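Local coordinates for protein synthesis inhibitor, putative (Thermotoga maritima, PDB 2B33) that belongs to the RutC (YjgF-like) family, may act as a deaminase, and can bind calcium, at residues Lys62-Arg65 against Val66-Leu70; Asn101-Tyr104 against Ser105-Phe108. All coordinates share one frame; numbering follows the deposited sequence.

Interaction 1: Lys62-Arg65 against Val66-Leu70; sequences KTER and VLENL. With EDO (1,2-ethanediol), chain D.
R65 reaches forward one helical turn over E68 and N69. With CG anti to the backbone N (chi1 -173°), bends at its second and third torsions turn the chain along the helix toward N69 and bring the guanidinium to its amide. There N69 OD1 accepts two weak hydrogen bonds, from R65 NE at 3.3 Å and from R65 NH2 at 3.2 Å; the N-H directions miss the oxygen by a wide margin, although guanidinium and amide planes differ by just 18°. The other end of that amide, ND2, donates to the backbone O of I47, which fixes how the amide is turned. R65 NH2 also lies 3.3 Å from E68 CB, and the E68 carboxylate bends away to Y107. Shortened to an alanine here, the side chain would probably leave N69 OD1 without these two donors and E68 CB without its cover from the guanidinium. V66 sets its CG2 3.3 Å from K62 O, beside the straight backbone bond from V66 N to K62 O (3.1 Å). T63 CG2 and L67 CD1 pack side by side toward helix 97-108, 3.7 Å apart. E64 extends outward, its OE2 taking a hydrogen bond from the ethanediol. R65 NH1 makes a long, weak ion pair with D48, a known calcium ligand, so this i to i+4 pairing on an amphipathic alpha-helix borders the calcium site, unoccupied in this chain.

Interaction 2: Asn101-Tyr104 against Ser105-Phe108; sequences NEVY and SRYF. With EDO (1,2-ethanediol), chain D.
The helix of a beta-alpha-beta unit, 97-108 between strands 84-91 and 114-119, carries this contact, in which Y104 and F108 meet one turn apart. F108 CD2 sits over one face of the Y104 ring, displaced toward its rim and 3.5 Å from Y104 CZ. The ring planes are inclined by 38° with centroids 4.8 Å apart, an oblique pairing. CG anti to the backbone N (chi1 -172°) carries the Y104 ring toward F108, where CZ and CE1 lie nearest F108 CD2. R115 adds a cation-pi contact to Y104, while P28 of the second subunit packs against Y104 and S105. N101 O is gripped twice by S105, from opposite faces of its carbonyl plane: the hydroxyl OG donates at 2.7 Å and the backbone N at 2.8 Å. With OG beside its own backbone N (chi1 -62°), the serine can reach N101 O with both groups. On the outer side E102 and R106 run alongside each other. Their salt bridge is long, 3.8 Å from E102 OE2 to R106 NH2, and the guanidinium lays one face over E102 O. R106 NH1 also donates to O2 of the ethanediol, probably a crystallisation additive. V103 O meets the Y107 ring at its edge, in the ring plane, 3.4 Å from Y107 CD1, and the Y107 hydroxyl is hydrogen-bonded to E68. Toward the last turn Y104 O accepts from Y107 N and F108 N: an i to i+3 bond beside the i to i+4 one, as is common in the final turn of an alpha-helix, here ahead of the crossover to strand 114-119.

Interactions 1 and 2 come in series along the chain, on helices 59-76 and 97-108, with strand 84-91 between them, and their centres are 11 Å apart. The two helices pack on each other as well as on the mixed sheet: L67 CD1 lies 3.7 Å from Y107 CD1, and the polar link from E68 OE2 to Y107 OH measures 2.8 Å. One ethanediol molecule also touches both helices. The first helix rests on strands 38-44 and 129-136, the second on strand 84-91. Together they form the helical layer of this YjgF-like fold, with interaction 1 nearer the calcium site and interaction 2 reaching the second subunit of the trimer.

Interaction 1: Lys62-Arg65 against Val66-Leu70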
# COMPACT_ATOMS: atom_id res chain seq x y z
N LYS A 62 1.23 12.25 18.86
CA LYS A 62 0.82 12.27 17.45
C LYS A 62 0.32 10.90 16.99
O LYS A 62 -0.69 10.81 16.29
CB LYS A 62 1.94 12.80 16.56
CG LYS A 62 2.25 14.27 16.82
CD LYS A 62 3.50 14.74 16.13
CE LYS A 62 3.89 16.13 16.60
NZ LYS A 62 5.23 16.54 16.14
N THR A 63 1.00 9.83 17.40
CA THR A 63 0.61 8.45 17.08
C THR A 63 -0.72 8.10 17.75
O THR A 63 -1.53 7.35 17.18
CB THR A 63 1.68 7.44 17.56
OG1 THR A 63 2.95 7.79 17.02
CG2 THR A 63 1.33 6.01 17.13
N GLU A 64 -0.93 8.61 18.95
CA GLU A 64 -2.17 8.39 19.68
C GLU A 64 -3.36 8.95 18.91
O GLU A 64 -4.41 8.31 18.83
CB GLU A 64 -2.10 9.07 21.05
CG GLU A 64 -3.33 8.86 21.93
CD GLU A 64 -3.26 9.61 23.25
OE1 GLU A 64 -2.56 10.65 23.33
OE2 GLU A 64 -3.93 9.17 24.20
N ARG A 65 -3.19 10.16 18.39
CA ARG A 65 -4.22 10.86 17.61
C ARG A 65 -4.52 10.10 16.31
O ARG A 65 -5.69 9.88 15.99
CB ARG A 65 -3.76 12.28 17.31
CG ARG A 65 -4.77 13.21 16.65
CD ARG A 65 -5.98 13.49 17.55
NE ARG A 65 -7.03 12.47 17.45
CZ ARG A 65 -8.12 12.40 18.22
NH1 ARG A 65 -8.33 13.27 19.20
NH2 ARG A 65 -9.01 11.43 18.01
N VAL A 66 -3.47 9.71 15.60
CA VAL A 66 -3.61 8.93 14.36
C VAL A 66 -4.39 7.62 14.61
O VAL A 66 -5.31 7.29 13.86
CB VAL A 66 -2.23 8.56 13.74
CG1 VAL A 66 -2.38 7.57 12.60
CG2 VAL A 66 -1.51 9.80 13.22
N LEU A 67 -4.00 6.88 15.64
CA LEU A 67 -4.66 5.62 15.99
C LEU A 67 -6.07 5.83 16.53
O LEU A 67 -6.92 4.96 16.34
CB LEU A 67 -3.81 4.80 16.95
CG LEU A 67 -2.48 4.31 16.36
CD1 LEU A 67 -1.57 3.77 17.44
CD2 LEU A 67 -2.69 3.25 15.29
N GLU A 68 -6.31 6.95 17.21
CA GLU A 68 -7.66 7.29 17.66
C GLU A 68 -8.57 7.61 16.47
O GLU A 68 -9.74 7.24 16.47
CB GLU A 68 -7.67 8.45 18.67
CG GLU A 68 -7.33 8.05 20.10
CD GLU A 68 -8.36 7.09 20.74
OE1 GLU A 68 -9.58 7.26 20.52
OE2 GLU A 68 -7.94 6.18 21.48
N ASN A 69 -8.02 8.31 15.48
CA ASN A 69 -8.75 8.60 14.26
C ASN A 69 -9.08 7.31 13.51
O ASN A 69 -10.22 7.11 13.07
CB ASN A 69 -7.95 9.55 13.35
CG ASN A 69 -7.82 10.95 13.93
OD1 ASN A 69 -8.57 11.34 14.82
ND2 ASN A 69 -6.89 11.74 13.40
N LEU A 70 -8.08 6.43 13.38
CA LEU A 70 -8.26 5.11 12.74
C LEU A 70 -9.34 4.29 13.44
O LEU A 70 -10.21 3.72 12.79
CB LEU A 70 -6.94 4.32 12.75
CG LEU A 70 -6.97 2.86 12.25
CD1 LEU A 70 -7.48 2.77 10.82
CD2 LEU A 70 -5.60 2.21 12.36
C1 EDO D . -2.79 5.82 25.16
O1 EDO D . -3.78 6.46 24.34
C2 EDO D . -1.66 5.29 24.27
O2 EDO D . -0.39 5.59 24.86

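Interaction 2: Asn101-Tyr104 against Ser105-Phe108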
# COMPACT_ATOMS: atom_id res chain seq x y z
N ASN A 101 5.94 2.28 17.91
CA ASN A 101 5.58 0.90 18.26
C ASN A 101 5.02 0.79 19.67
O ASN A 101 4.12 -0.02 19.91
CB ASN A 101 6.78 -0.04 18.14
CG ASN A 101 7.16 -0.35 16.70
OD1 ASN A 101 6.65 0.24 15.75
ND2 ASN A 101 8.07 -1.30 16.53
N GLU A 102 5.56 1.59 20.59
CA GLU A 102 5.14 1.61 21.99
C GLU A 102 3.65 1.98 22.10
O GLU A 102 2.89 1.29 22.77
CB GLU A 102 6.02 2.62 22.75
CG GLU A 102 5.87 2.70 24.25
CD GLU A 102 6.90 3.63 24.89
OE1 GLU A 102 7.58 4.39 24.17
OE2 GLU A 102 7.04 3.60 26.13
N VAL A 103 3.25 3.04 21.41
CA VAL A 103 1.85 3.49 21.39
C VAL A 103 0.99 2.52 20.55
O VAL A 103 -0.13 2.20 20.92
CB VAL A 103 1.71 4.94 20.84
CG1 VAL A 103 0.25 5.37 20.82
CG2 VAL A 103 2.55 5.93 21.67
N TYR A 104 1.54 2.07 19.42
CA TYR A 104 0.88 1.14 18.50
C TYR A 104 0.47 -0.15 19.23
O TYR A 104 -0.64 -0.64 19.04
CB TYR A 104 1.83 0.83 17.34
CG TYR A 104 1.26 0.02 16.20
CD1 TYR A 104 1.21 -1.36 16.27
CD2 TYR A 104 0.83 0.63 15.03
CE1 TYR A 104 0.72 -2.12 15.22
CE2 TYR A 104 0.35 -0.11 13.98
CZ TYR A 104 0.29 -1.49 14.08
OH TYR A 104 -0.20 -2.26 13.05
N SER A 105 1.37 -0.69 20.05
CA SER A 105 1.13 -1.90 20.85
C SER A 105 -0.07 -1.82 21.78
O SER A 105 -0.68 -2.84 22.09
CB SER A 105 2.34 -2.22 21.73
OG SER A 105 3.50 -2.48 20.97
N ARG A 106 -0.39 -0.61 22.24
CA ARG A 106 -1.55 -0.39 23.11
C ARG A 106 -2.88 -0.52 22.37
O ARG A 106 -3.92 -0.67 23.00
CB ARG A 106 -1.43 0.96 23.83
CG ARG A 106 -0.32 0.95 24.87
CD ARG A 106 0.32 2.31 25.12
NE ARG A 106 1.46 2.16 26.03
CZ ARG A 106 2.44 3.06 26.23
NH1 ARG A 106 2.49 4.22 25.56
NH2 ARG A 106 3.41 2.77 27.09
N TYR A 107 -2.85 -0.47 21.03
CA TYR A 107 -4.02 -0.66 20.17
C TYR A 107 -4.04 -2.06 19.53
O TYR A 107 -5.09 -2.71 19.53
CB TYR A 107 -4.08 0.45 19.09
CG TYR A 107 -4.40 1.82 19.67
CD1 TYR A 107 -3.44 2.55 20.34
CD2 TYR A 107 -5.68 2.37 19.55
CE1 TYR A 107 -3.72 3.79 20.89
CE2 TYR A 107 -5.97 3.62 20.10
CZ TYR A 107 -4.99 4.32 20.77
OH TYR A 107 -5.26 5.56 21.31
N PHE A 108 -2.89 -2.52 19.02
CA PHE A 108 -2.76 -3.83 18.33
C PHE A 108 -1.78 -4.87 18.95
O PHE A 108 -1.29 -5.76 18.24
CB PHE A 108 -2.30 -3.61 16.88
CG PHE A 108 -3.16 -2.67 16.10
CD1 PHE A 108 -4.34 -3.11 15.52
CD2 PHE A 108 -2.76 -1.35 15.89
CE1 PHE A 108 -5.13 -2.25 14.77
CE2 PHE A 108 -3.54 -0.49 15.14
CZ PHE A 108 -4.73 -0.94 14.58
C1 EDO D . -2.79 5.82 25.16
O1 EDO D . -3.78 6.46 24.34
C2 EDO D . -1.66 5.29 24.27
O2 EDO D . -0.39 5.59 24.86